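Tyrocidine synthase 2 (Brevibacillus parabrevis, PDB 6TA8) belongs to the nonribosomal peptide synthetases, large modular proteins, and is represented here by its condensation domain. Local coordinates at residues D65-E69 with G70-Q74; V160-H163 with H164-D168. One frame throughout, in Å; residues are numbered along the deposited sequence.

Contact 1: D65-E69 with G70-Q74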
loop_
_atom_site.group_PDB
_atom_site.type_symbol
_atom_site.label_atom_id
_atom_site.label_comp_id
_atom_site.label_asym_id
_atom_site.label_seq_id
_atom_site.Cartn_x
_atom_site.Cartn_y
_atom_site.Cartn_z
ATOM N N ASP A 65 3.287 -15.911 25.260
ATOM C CA ASP A 65 4.128 -17.034 25.655
ATOM C C ASP A 65 5.464 -17.055 24.924
ATOM O O ASP A 65 6.279 -17.947 25.185
ATOM C CB ASP A 65 3.391 -18.358 25.427
ATOM C CG ASP A 65 2.788 -18.461 24.041
ATOM O OD1 ASP A 65 2.191 -17.467 23.578
ATOM O OD2 ASP A 65 2.910 -19.536 23.417
ATOM N N GLY A 66 5.703 -16.108 24.024
ATOM C CA GLY A 66 6.982 -15.979 23.361
ATOM C C GLY A 66 7.096 -16.838 22.113
ATOM O O GLY A 66 6.363 -17.804 21.909
ATOM N N PHE A 67 8.044 -16.460 21.262
ATOM C CA PHE A 67 8.383 -17.208 20.062
ATOM C C PHE A 67 9.617 -18.068 20.307
ATOM O O PHE A 67 10.432 -17.792 21.190
ATOM C CB PHE A 67 8.646 -16.267 18.881
ATOM C CG PHE A 67 7.437 -15.500 18.424
ATOM C CD1 PHE A 67 6.461 -16.112 17.656
ATOM C CD2 PHE A 67 7.290 -14.160 18.745
ATOM C CE1 PHE A 67 5.352 -15.406 17.227
ATOM C CE2 PHE A 67 6.185 -13.449 18.319
ATOM C CZ PHE A 67 5.214 -14.072 17.560
ATOM N N ASP A 68 9.744 -19.121 19.508
ATOM C CA ASP A 68 10.947 -19.941 19.465
ATOM C C ASP A 68 11.685 -19.617 18.175
ATOM O O ASP A 68 11.141 -19.810 17.082
ATOM C CB ASP A 68 10.613 -21.431 19.545
ATOM C CG ASP A 68 11.847 -22.294 19.731
ATOM O OD1 ASP A 68 12.452 -22.242 20.823
ATOM O OD2 ASP A 68 12.214 -23.021 18.784
ATOM N N GLU A 69 12.916 -19.114 18.304
ATOM C CA GLU A 69 13.644 -18.640 17.132
ATOM C C GLU A 69 13.903 -19.770 16.143
ATOM O O GLU A 69 13.883 -19.554 14.927
ATOM C CB GLU A 69 14.956 -17.977 17.557
ATOM C CG GLU A 69 15.893 -18.870 18.354
ATOM C CD GLU A 69 17.276 -18.268 18.512
ATOM O OE1 GLU A 69 17.544 -17.220 17.886
ATOM O OE2 GLU A 69 18.096 -18.840 19.262
ATOM N N GLY A 70 14.138 -20.985 16.647
ATOM C CA GLY A 70 14.330 -22.119 15.759
ATOM C C GLY A 70 13.108 -22.420 14.914
ATOM O O GLY A 70 13.229 -22.931 13.798
ATOM N N LEU A 71 11.921 -22.103 15.431
ATOM C CA LEU A 71 10.676 -22.251 14.688
ATOM C C LEU A 71 10.384 -21.055 13.793
ATOM O O LEU A 71 9.833 -21.229 12.699
ATOM C CB LEU A 71 9.510 -22.454 15.655
ATOM C CG LEU A 71 9.190 -23.886 16.074
ATOM C CD1 LEU A 71 10.291 -24.470 16.944
ATOM C CD2 LEU A 71 7.872 -23.906 16.805
ATOM N N VAL A 72 10.731 -19.845 14.239
ATOM C CA VAL A 72 10.570 -18.662 13.399
ATOM C C VAL A 72 11.467 -18.761 12.173
ATOM O O VAL A 72 11.054 -18.432 11.053
ATOM C CB VAL A 72 10.860 -17.386 14.213
ATOM C CG1 VAL A 72 10.833 -16.151 13.322
ATOM C CG2 VAL A 72 9.865 -17.247 15.355
ATOM N N ARG A 73 12.705 -19.222 12.361
ATOM C CA ARG A 73 13.605 -19.403 11.228
ATOM C C ARG A 73 13.097 -20.490 10.290
ATOM O O ARG A 73 13.119 -20.319 9.065
ATOM C CB ARG A 73 15.015 -19.733 11.719
ATOM C CG ARG A 73 15.679 -18.611 12.500
ATOM C CD ARG A 73 17.012 -19.057 13.079
ATOM N NE ARG A 73 18.013 -19.268 12.038
ATOM C CZ ARG A 73 18.898 -18.352 11.661
ATOM N NH1 ARG A 73 18.908 -17.159 12.240
ATOM N NH2 ARG A 73 19.774 -18.627 10.703
ATOM N N GLN A 74 12.632 -21.612 10.845
ATOM C CA GLN A 74 12.111 -22.690 10.012
ATOM C C GLN A 74 10.874 -22.253 9.240
ATOM O O GLN A 74 10.653 -22.707 8.111
ATOM C CB GLN A 74 11.795 -23.915 10.872
ATOM C CG GLN A 74 11.629 -25.203 10.081
ATOM C CD GLN A 74 11.426 -26.413 10.972
ATOM O OE1 GLN A 74 10.949 -26.296 12.100
ATOM N NE2 GLN A 74 11.788 -27.587 10.465
#
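D68 and E69 open the helix that carries L71, V72 and R73, and the contact is a local one around this first turn. The backbone bonds define it. The carbonyl O of D68, the N-cap residue, receives two N-H groups: V72 N lies 2.9 Å from D68 O with an N-H...O angle of 158°, the i to i+4 bond of a regular helix. L71 N is equally close to that oxygen but bent at 129°, and so only a weak second bond. One residue on, R73 N reaches E69 O at 2.8 Å, which shows the helical pattern already established.

Contacts of side chains with polar atoms are close. D68 CG stands anti to the backbone N (chi1 -171°), which swings the carboxylate over to L71; OD2 is modelled 3.0 Å from L71 CD1, too close for a comfortable oxygen-methyl contact, and the exact placing is doubtful. The base of R73 leans on the same carbonyl that its N-H uses, with R73 CG 3.2 Å from E69 O. E69 and R73 carry opposite charges, yet E69 OE1 and R73 NH1 stay 5.8 Å apart, too far for a salt bridge, and any attraction is probably weak and long-range.

The apolar part is small: V72 turns its CB toward the preceding loop, and V72 CG2 rests 3.9 Å from F67 CB.

The stretch leads from strand 56-63 into helix 69-82 at the domain surface. V72 is buried, packing on F111, V147, L158 and Y183, while L71 lies on Y183, A186 and L187 of helix 169-187. F67 N and D68 N are hydrogen-bonded to D156 OD2 and Y183 OH, tying the loop to strand 155-163 and helix 169-187.

Contact 2: V160-H163 with H164-D168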
loop_
_atom_site.group_PDB
_atom_site.type_symbol
_atom_site.label_atom_id
_atom_site.label_comp_id
_atom_site.label_asym_id
_atom_site.label_seq_id
_atom_site.Cartn_x
_atom_site.Cartn_y
_atom_site.Cartn_z
ATOM N N VAL A 160 9.017 -7.763 11.314
ATOM C CA VAL A 160 9.187 -8.299 9.965
ATOM C C VAL A 160 9.167 -7.112 9.010
ATOM O O VAL A 160 8.098 -6.578 8.695
ATOM C CB VAL A 160 8.106 -9.321 9.598
ATOM C CG1 VAL A 160 8.326 -9.837 8.184
ATOM C CG2 VAL A 160 8.095 -10.472 10.595
ATOM N N ALA A 161 10.342 -6.697 8.546
ATOM C CA ALA A 161 10.482 -5.564 7.641
ATOM C C ALA A 161 10.906 -6.061 6.266
ATOM O O ALA A 161 11.888 -6.799 6.142
ATOM C CB ALA A 161 11.499 -4.555 8.176
ATOM N N ILE A 162 10.161 -5.658 5.239
ATOM C CA ILE A 162 10.419 -6.064 3.863
ATOM C C ILE A 162 10.386 -4.827 2.978
ATOM O O ILE A 162 9.506 -3.972 3.126
ATOM C CB ILE A 162 9.391 -7.105 3.368
ATOM C CG1 ILE A 162 9.270 -8.261 4.363
ATOM C CG2 ILE A 162 9.780 -7.630 1.998
ATOM C CD1 ILE A 162 8.240 -9.288 3.970
ATOM N N HIS A 163 11.345 -4.736 2.059
ATOM C CA HIS A 163 11.369 -3.632 1.109
ATOM C C HIS A 163 10.089 -3.621 0.281
ATOM O O HIS A 163 9.589 -4.669 -0.135
ATOM C CB HIS A 163 12.590 -3.744 0.196
ATOM C CG HIS A 163 12.956 -2.462 -0.483
ATOM N ND1 HIS A 163 12.382 -2.056 -1.669
ATOM C CD2 HIS A 163 13.842 -1.494 -0.142
ATOM C CE1 HIS A 163 12.897 -0.894 -2.028
ATOM N NE2 HIS A 163 13.785 -0.531 -1.121
ATOM N N HIS A 164 9.563 -2.419 0.040
ATOM C CA HIS A 164 8.272 -2.262 -0.621
ATOM C C HIS A 164 8.269 -2.754 -2.064
ATOM O O HIS A 164 7.193 -2.839 -2.665
ATOM C CB HIS A 164 7.845 -0.794 -0.579
ATOM C CG HIS A 164 6.364 -0.590 -0.661
ATOM N ND1 HIS A 164 5.497 -1.577 -1.079
ATOM C CD2 HIS A 164 5.597 0.489 -0.379
ATOM C CE1 HIS A 164 4.260 -1.116 -1.047
ATOM N NE2 HIS A 164 4.293 0.136 -0.627
ATOM N N LEU A 165 9.431 -3.083 -2.629
ATOM C CA LEU A 165 9.499 -3.475 -4.030
ATOM C C LEU A 165 8.950 -4.871 -4.295
ATOM O O LEU A 165 8.820 -5.247 -5.465
ATOM C CB LEU A 165 10.946 -3.396 -4.523
ATOM C CG LEU A 165 11.397 -2.065 -5.127
ATOM C CD1 LEU A 165 12.888 -2.099 -5.425
ATOM C CD2 LEU A 165 10.601 -1.751 -6.385
ATOM N N VAL A 166 8.624 -5.643 -3.257
ATOM C CA VAL A 166 8.224 -7.035 -3.444
ATOM C C VAL A 166 7.009 -7.384 -2.592
ATOM O O VAL A 166 6.636 -8.558 -2.486
ATOM C CB VAL A 166 9.392 -7.989 -3.124
ATOM C CG1 VAL A 166 10.468 -7.905 -4.197
ATOM C CG2 VAL A 166 9.972 -7.678 -1.752
ATOM N N VAL A 167 6.380 -6.380 -1.976
ATOM C CA VAL A 167 5.234 -6.602 -1.102
ATOM C C VAL A 167 4.257 -5.445 -1.242
ATOM O O VAL A 167 4.631 -4.325 -1.601
ATOM C CB VAL A 167 5.640 -6.756 0.386
ATOM C CG1 VAL A 167 6.210 -8.140 0.657
ATOM C CG2 VAL A 167 6.627 -5.670 0.780
ATOM N N ASP A 168 2.991 -5.722 -0.944
ATOM C CA ASP A 168 1.963 -4.695 -0.843
ATOM C C ASP A 168 0.961 -5.130 0.223
ATOM O O ASP A 168 1.195 -6.092 0.960
ATOM C CB ASP A 168 1.311 -4.428 -2.208
ATOM C CG ASP A 168 0.679 -5.669 -2.819
ATOM O OD1 ASP A 168 0.739 -6.755 -2.207
ATOM O OD2 ASP A 168 0.118 -5.553 -3.929
#
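From I162 and H163, at the end of strand 155-163, the chain folds over H164 and L165 in a type I beta-turn that brings V166 back to the carbonyl of H163; H163 CA and V166 CA are 6.5 Å apart, as such a turn requires. Its closing bond, V166 N to H163 O, is weak at 3.4 Å. V167 returns to an extended backbone, its CB directed toward the strand segment.

The H163 side chain reinforces the turn. With CG anti to the backbone N (chi1 -161°), the ring is carried past the H164 peptide to lie beside L165, both side chains pointing the same way, where ND1 can meet the L165 N-H. H163 ND1 accepts this N-H, with L165 N at 3.3 Å and 20° out of the ring plane, and L165 CD1 packs 3.6 Å from H163 CE1. The other ring nitrogen, NE2, is hydrogen-bonded to R52 O, so the imidazole is held at both nitrogens. H164 is held differently: its ND1 donates to V167 O at 2.9 Å, close to the ring plane but bent (132°), and its ring stacks with W322.

On the apolar side, the I162 side chain crosses V166 and V167 at about right angles. I162 CG2 touches V166 CG2 and V167 CG1, each at 3.8 Å.

H163, H164 and D168 supply the two histidines and the aspartate of the HHxxxDG signature of condensation domains. D168, at the N-cap of helix 169-187, forms a salt bridge with R307 and a hydrogen bond with S171 OG, while strand 56-63 flanks the strand segment and I162 packs on W172 and L175 of helix 169-187.

How the contacts relate
Both contacts are turns of chain where one element gives way to the next, but contact 1 lies at the surface, its centre about 28 Å from the centre of the chain, and contact 2 is buried, its centre about 10 Å from the same point. Their centres are 21 Å apart, and the nearest atoms, about 7 Å apart, do not touch. Helix 169-187 and strand 155-163 link them: the strand runs into contact 2 and packs on V72 of contact 1, while the helix follows contact 2 and covers L71. Contact 1 depends mainly on helix-start backbone bonds and has exposed charged side chains; contact 2 adds imidazole hydrogen bonds and close aliphatic packing.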